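Local coordinates for hypothetical protein (Staphylococcus aureus subsp. aureus, PDB 2IL5), which is of unknown function but belongs to the activator of Hsp90 ATPase homolog 1-like family, part of the Bet v 1-like clan, at residues A[31-36]-A[118-123]; A[80-85]-A[91-96]. All blocks are in the same frame, centred on the assembly; numbering follows the deposited sequence.

Contact 1. Residues A[31-36]-A[118-123]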
loop_
_atom_site.group_PDB
_atom_site.type_symbol
_atom_site.label_atom_id
_atom_site.label_comp_id
_atom_site.label_asym_id
_atom_site.label_seq_id
_atom_site.Cartn_x
_atom_site.Cartn_y
_atom_site.Cartn_z
ATOM N N GLU A 31 -12.479 5.208 2.690
ATOM C CA GLU A 31 -13.214 4.289 1.831
ATOM C C GLU A 31 -12.350 3.654 0.718
ATOM O O GLU A 31 -12.486 2.449 0.435
ATOM C CB GLU A 31 -14.419 5.007 1.218
ATOM C CG GLU A 31 -15.439 4.081 0.532
ATOM C CD GLU A 31 -16.709 4.818 0.008
ATOM O OE1 GLU A 31 -16.610 5.775 -0.795
ATOM O OE2 GLU A 31 -17.818 4.407 0.394
ATOM N N ALA A 32 -11.481 4.452 0.087
ATOM C CA ALA A 32 -10.583 3.962 -0.985
ATOM C C ALA A 32 -9.766 2.743 -0.567
ATOM O O ALA A 32 -9.471 1.879 -1.403
ATOM C CB ALA A 32 -9.660 5.082 -1.451
ATOM N N TRP A 33 -9.455 2.679 0.745
ATOM C CA TRP A 33 -8.558 1.712 1.371
ATOM C C TRP A 33 -9.295 0.491 1.861
ATOM O O TRP A 33 -8.668 -0.502 2.215
ATOM C CB TRP A 33 -7.803 2.326 2.582
ATOM C CG TRP A 33 -6.605 3.212 2.189
ATOM C CD1 TRP A 33 -6.637 4.555 1.843
ATOM C CD2 TRP A 33 -5.224 2.819 2.126
ATOM N NE1 TRP A 33 -5.356 5.008 1.576
ATOM C CE2 TRP A 33 -4.474 3.965 1.733
ATOM C CE3 TRP A 33 -4.539 1.611 2.354
ATOM C CZ2 TRP A 33 -3.061 3.929 1.576
ATOM C CZ3 TRP A 33 -3.125 1.579 2.178
ATOM C CH2 TRP A 33 -2.416 2.721 1.790
ATOM N N THR A 34 -10.621 0.575 1.897
ATOM C CA THR A 34 -11.396 -0.405 2.664
ATOM C C THR A 34 -12.587 -0.916 1.910
ATOM O O THR A 34 -13.352 -1.738 2.423
ATOM C CB THR A 34 -11.859 0.151 4.049
ATOM O OG1 THR A 34 -12.587 1.351 3.849
ATOM C CG2 THR A 34 -10.656 0.397 4.980
ATOM N N LYS A 35 -12.736 -0.425 0.689
ATOM C CA LYS A 35 -13.732 -0.944 -0.219
ATOM C C LYS A 35 -13.152 -1.663 -1.418
ATOM O O LYS A 35 -12.454 -1.063 -2.244
ATOM C CB LYS A 35 -14.678 0.165 -0.672
ATOM C CG LYS A 35 -16.073 -0.010 -0.107
ATOM C CD LYS A 35 -16.679 -1.341 -0.649
ATOM C CE LYS A 35 -16.889 -1.313 -2.188
ATOM N NZ LYS A 35 -16.930 -2.670 -2.846
ATOM N N LYS A 36 -13.490 -2.948 -1.513
ATOM C CA LYS A 36 -13.060 -3.862 -2.585
ATOM C C LYS A 36 -13.095 -3.311 -4.016
ATOM O O LYS A 36 -12.113 -3.396 -4.758
ATOM C CB LYS A 36 -13.928 -5.110 -2.539
ATOM C CG LYS A 36 -13.224 -6.360 -2.948
ATOM C CD LYS A 36 -14.133 -7.259 -3.712
ATOM C CE LYS A 36 -15.261 -7.751 -2.858
ATOM N NZ LYS A 36 -16.385 -8.131 -3.721
ATOM N N THR A 118 -8.733 15.934 3.782
ATOM C CA THR A 118 -7.862 15.058 4.574
ATOM C C THR A 118 -6.375 15.236 4.363
ATOM O O THR A 118 -5.907 15.478 3.247
ATOM C CB THR A 118 -8.320 13.555 4.532
ATOM O OG1 THR A 118 -7.197 12.617 4.593
ATOM C CG2 THR A 118 -9.135 13.293 3.363
ATOM N N GLN A 119 -5.657 15.166 5.486
ATOM C CA GLN A 119 -4.238 14.838 5.510
ATOM C C GLN A 119 -4.031 13.333 5.658
ATOM O O GLN A 119 -4.487 12.711 6.619
ATOM C CB GLN A 119 -3.553 15.538 6.672
ATOM C CG GLN A 119 -2.068 15.332 6.724
ATOM C CD GLN A 119 -1.453 15.949 7.953
ATOM O OE1 GLN A 119 -2.097 16.054 8.994
ATOM N NE2 GLN A 119 -0.192 16.356 7.848
HETATM N N MSE A 120 -3.316 12.743 4.709
HETATM C CA MSE A 120 -3.064 11.329 4.751
HETATM C C MSE A 120 -1.599 11.109 5.010
HETATM O O MSE A 120 -0.752 11.538 4.227
HETATM C CB MSE A 120 -3.499 10.656 3.462
HETATM C CG MSE A 120 -3.346 9.135 3.482
HETATM SE SE MSE A 120 -3.672 8.306 1.737
HETATM C CE MSE A 120 -1.974 8.557 0.866
ATOM N N LEU A 121 -1.332 10.431 6.134
ATOM C CA LEU A 121 0.002 10.077 6.573
ATOM C C LEU A 121 0.236 8.544 6.469
ATOM O O LEU A 121 -0.363 7.715 7.187
ATOM C CB LEU A 121 0.278 10.625 7.969
ATOM C CG LEU A 121 0.061 12.143 8.140
ATOM C CD1 LEU A 121 -0.007 12.542 9.614
ATOM C CD2 LEU A 121 1.158 12.922 7.402
ATOM N N PHE A 122 1.111 8.208 5.531
ATOM C CA PHE A 122 1.370 6.830 5.164
ATOM C C PHE A 122 2.751 6.410 5.643
ATOM O O PHE A 122 3.740 7.086 5.353
ATOM C CB PHE A 122 1.205 6.664 3.617
ATOM C CG PHE A 122 1.726 5.328 3.063
ATOM C CD1 PHE A 122 0.908 4.195 3.047
ATOM C CD2 PHE A 122 3.036 5.230 2.515
ATOM C CE1 PHE A 122 1.375 3.007 2.494
ATOM C CE2 PHE A 122 3.529 4.044 1.976
ATOM C CZ PHE A 122 2.702 2.933 1.941
ATOM N N TYR A 123 2.813 5.284 6.346
ATOM C CA TYR A 123 4.084 4.689 6.764
ATOM C C TYR A 123 4.185 3.263 6.233
ATOM O O TYR A 123 3.227 2.537 6.321
ATOM C CB TYR A 123 4.156 4.658 8.298
ATOM C CG TYR A 123 5.274 3.786 8.834
ATOM C CD1 TYR A 123 6.573 4.257 8.911
ATOM C CD2 TYR A 123 5.023 2.476 9.270
ATOM C CE1 TYR A 123 7.629 3.454 9.447
ATOM C CE2 TYR A 123 6.040 1.685 9.803
ATOM C CZ TYR A 123 7.359 2.191 9.888
ATOM O OH TYR A 123 8.390 1.402 10.367
#
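Trp33 reaches strand 118-123 with two separate points of its indole, one meeting Met120 and the other Phe122. Met120, present as selenomethionine, sets its selenium at the edge of the five-membered ring, close to the ring plane; SE of Met120 lies 3.7 Å from NE1 of Trp33 and 4.8 Å from the centroid of that ring. This is a Met-aromatic contact of the edge type, 76° off the ring normal. NE1 is buried without a hydrogen-bonding partner in the model; what it meets across this contact is the large, polarisable selenium. On the benzo part of the same ring system, CH2 of Trp33 comes within 3.8 Å of CD1 of Phe122 and almost as near to CE1, the ring approaching obliquely. Both strand side chains cross the indole at about a right angle.

The reach is long, for the nearest CA atoms, those of Trp33 and Met120, are 11.6 Å apart. Met120 bridges its share with an extended chain, CG anti to the backbone N (chi1 -176°), that bends at the SE-CE end, while Phe122, two residues on along the strand, leaves from the same side of the backbone. Trp33 itself lies in the C-terminal region of helix 26-32 and the turn after it, where the amide of Thr34 bonds to the carbonyl of Glu31.

Outside the two segments, Trp42 and Phe110 meet the Trp33 ring edge-to-face. The long helix 136-166 adds Phe158, which touches all three side chains, and Met161 beside Trp33. The indole thus joins the helix 26-32 region to both sheet and long helix, consistent with the helix-grip fold of Bet v 1-like proteins, in which a long C-terminal helix packs on a curved antiparallel sheet.

Contact 2. Residues A[80-85]-A[91-96]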
loop_
_atom_site.group_PDB
_atom_site.type_symbol
_atom_site.label_atom_id
_atom_site.label_comp_id
_atom_site.label_asym_id
_atom_site.label_seq_id
_atom_site.Cartn_x
_atom_site.Cartn_y
_atom_site.Cartn_z
ATOM N N ILE A 80 -3.305 -9.039 5.498
ATOM C CA ILE A 80 -4.259 -9.017 6.593
ATOM C C ILE A 80 -4.538 -7.585 7.013
ATOM O O ILE A 80 -3.619 -6.768 7.071
ATOM C CB ILE A 80 -3.674 -9.807 7.833
ATOM C CG1 ILE A 80 -3.639 -11.307 7.572
ATOM C CG2 ILE A 80 -4.480 -9.548 9.064
ATOM C CD1 ILE A 80 -4.968 -11.863 7.231
ATOM N N TYR A 81 -5.790 -7.282 7.336
ATOM C CA TYR A 81 -6.069 -6.050 8.048
ATOM C C TYR A 81 -5.784 -6.265 9.527
ATOM O O TYR A 81 -6.289 -7.193 10.121
ATOM C CB TYR A 81 -7.502 -5.638 7.842
ATOM C CG TYR A 81 -7.773 -5.203 6.446
ATOM C CD1 TYR A 81 -7.405 -3.918 6.035
ATOM C CD2 TYR A 81 -8.360 -6.090 5.504
ATOM C CE1 TYR A 81 -7.656 -3.493 4.758
ATOM C CE2 TYR A 81 -8.590 -5.692 4.219
ATOM C CZ TYR A 81 -8.240 -4.371 3.850
ATOM O OH TYR A 81 -8.461 -3.898 2.581
ATOM N N GLU A 82 -4.927 -5.453 10.117
ATOM C CA GLU A 82 -4.671 -5.624 11.527
ATOM C C GLU A 82 -5.518 -4.643 12.341
ATOM O O GLU A 82 -6.021 -4.965 13.383
ATOM C CB GLU A 82 -3.180 -5.497 11.847
ATOM C CG GLU A 82 -2.374 -6.385 10.957
ATOM C CD GLU A 82 -1.164 -6.963 11.605
ATOM O OE1 GLU A 82 -0.064 -6.472 11.257
ATOM O OE2 GLU A 82 -1.300 -7.900 12.436
ATOM N N SER A 83 -5.694 -3.454 11.812
ATOM C CA SER A 83 -6.347 -2.407 12.525
ATOM C C SER A 83 -7.151 -1.584 11.530
ATOM O O SER A 83 -6.639 -1.193 10.480
ATOM C CB SER A 83 -5.301 -1.559 13.236
ATOM O OG SER A 83 -5.954 -0.693 14.133
ATOM N N LEU A 84 -8.431 -1.375 11.863
ATOM C CA LEU A 84 -9.387 -0.602 11.051
ATOM C C LEU A 84 -10.155 0.328 11.983
ATOM O O LEU A 84 -11.079 -0.089 12.690
ATOM C CB LEU A 84 -10.386 -1.540 10.343
ATOM C CG LEU A 84 -9.800 -2.398 9.210
ATOM C CD1 LEU A 84 -10.737 -3.466 8.779
ATOM C CD2 LEU A 84 -9.409 -1.524 8.006
ATOM N N VAL A 85 -9.757 1.587 12.025
ATOM C CA VAL A 85 -10.584 2.521 12.715
ATOM C C VAL A 85 -11.185 3.549 11.749
ATOM O O VAL A 85 -10.471 4.241 11.007
ATOM C CB VAL A 85 -10.004 2.962 14.129
ATOM C CG1 VAL A 85 -8.522 2.552 14.369
ATOM C CG2 VAL A 85 -10.394 4.417 14.573
ATOM N N LYS A 91 -4.106 -0.129 9.639
ATOM C CA LYS A 91 -2.878 -0.932 9.732
ATOM C C LYS A 91 -3.128 -2.272 9.040
ATOM O O LYS A 91 -4.069 -3.006 9.375
ATOM C CB LYS A 91 -2.452 -1.164 11.170
ATOM C CG LYS A 91 -1.114 -1.893 11.359
ATOM C CD LYS A 91 -0.856 -2.032 12.908
ATOM C CE LYS A 91 0.351 -2.888 13.308
ATOM N NZ LYS A 91 1.493 -2.706 12.299
HETATM N N MSE A 92 -2.301 -2.563 8.045
HETATM C CA MSE A 92 -2.429 -3.767 7.290
HETATM C C MSE A 92 -1.041 -4.340 6.973
HETATM O O MSE A 92 -0.015 -3.635 7.099
HETATM C CB MSE A 92 -3.277 -3.522 6.024
HETATM C CG MSE A 92 -2.688 -2.568 5.026
HETATM SE SE MSE A 92 -3.882 -1.997 3.659
HETATM C CE MSE A 92 -4.189 -3.733 2.858
ATOM N N THR A 93 -1.018 -5.629 6.624
ATOM C CA THR A 93 0.172 -6.262 6.074
ATOM C C THR A 93 0.133 -6.435 4.539
ATOM O O THR A 93 -0.948 -6.539 3.892
ATOM C CB THR A 93 0.504 -7.626 6.697
ATOM O OG1 THR A 93 -0.325 -8.639 6.129
ATOM C CG2 THR A 93 0.380 -7.622 8.204
ATOM N N ILE A 94 1.342 -6.398 3.987
ATOM C CA ILE A 94 1.664 -6.867 2.630
ATOM C C ILE A 94 2.497 -8.113 2.869
ATOM O O ILE A 94 3.588 -8.054 3.409
ATOM C CB ILE A 94 2.479 -5.858 1.857
ATOM C CG1 ILE A 94 1.661 -4.608 1.604
ATOM C CG2 ILE A 94 2.890 -6.442 0.487
ATOM C CD1 ILE A 94 0.940 -4.624 0.216
ATOM N N GLY A 95 1.941 -9.269 2.555
ATOM C CA GLY A 95 2.547 -10.512 3.006
ATOM C C GLY A 95 1.707 -11.164 4.069
ATOM O O GLY A 95 1.093 -10.516 4.916
HETATM N N MSE A 96 1.707 -12.481 4.016
HETATM C CA MSE A 96 0.810 -13.291 4.795
HETATM C C MSE A 96 1.574 -13.820 6.047
HETATM O O MSE A 96 2.562 -14.562 5.910
HETATM C CB MSE A 96 0.291 -14.397 3.858
HETATM C CG MSE A 96 -1.082 -14.950 4.176
HETATM SE SE MSE A 96 -2.556 -13.674 4.335
HETATM C CE MSE A 96 -3.687 -14.790 5.499
HETATM O O HOH W 1 0.824 -4.255 9.912
#
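Lys91 is paired with two residues at once, Glu82 and Ser83, the mark of a classic beta bulge in the antiparallel pairing of strands 74-85 and 89-94. The carbonyl of Lys91 takes two N-H groups, at 2.7 Å from Glu82 N to Lys91 O and 3.0 Å from Ser83 N to Lys91 O, while Lys91 N returns a bond to Ser83 O. The bulge shifts the register by one residue, so that Tyr81 pairs with Met92 as a non-hydrogen-bonded pair.

Packing is tight along these bonded backbones, where CB of Ser83 lies 3.5 Å from CB of Lys91, and where OE1 of Glu82 comes within 3.3 Å of the Thr93 methyl CG2. On the buried face Tyr81 and Met92 lie side by side, pointing the same way, CE of Met92 4.0 Å from CE1 of Tyr81 and the selenium in an oblique Met-aromatic contact. Thr93 N bonds to Ile80 O, and the Thr93 hydroxyl, which chi1 of 79° turns toward both partners, accepts from Ile80 N and donates to Gly95 O, with OG1 and that oxygen 2.6 Å apart.

The looser parts are the exposed Met96 end, where its CE rests 3.6 Å from CD1 of Ile80, and the charged group. Glu82 OE1 and Lys91 NZ stay 4.2 Å apart, too far for a salt bridge, and a water joins them, donating to the carboxylate and accepting from the ammonium. Backbone bonds, with the Thr93 hydroxyl standing in for one of them, hold the hairpin; Glu82 and Lys91 meet through water, and Lys91 ties the hairpin directly to strand 104-112 by a salt bridge to Glu107.

Overall arrangement
Contact 1 is buried and largely apolar, though it encloses the indole N-H, a meeting of aromatic rings and selenium between the helix 26-32 region and a strand far away in sequence. Contact 2 is local, a hairpin held by backbone hydrogen bonds, with one buried face and another carrying charge, water and an exposed selenomethionine. Both reach the same antiparallel sheet. They touch at the indole, where SE of Met92 lies 3.9 Å from CE3 of Trp33, and separately where CG2 of Thr34 packs on CD2 of Leu84. Residues 31-36 thus pack against both strand 118-123 and the hairpin of strands 74-85 and 89-94, and selenium-aromatic chemistry recurs in both contacts.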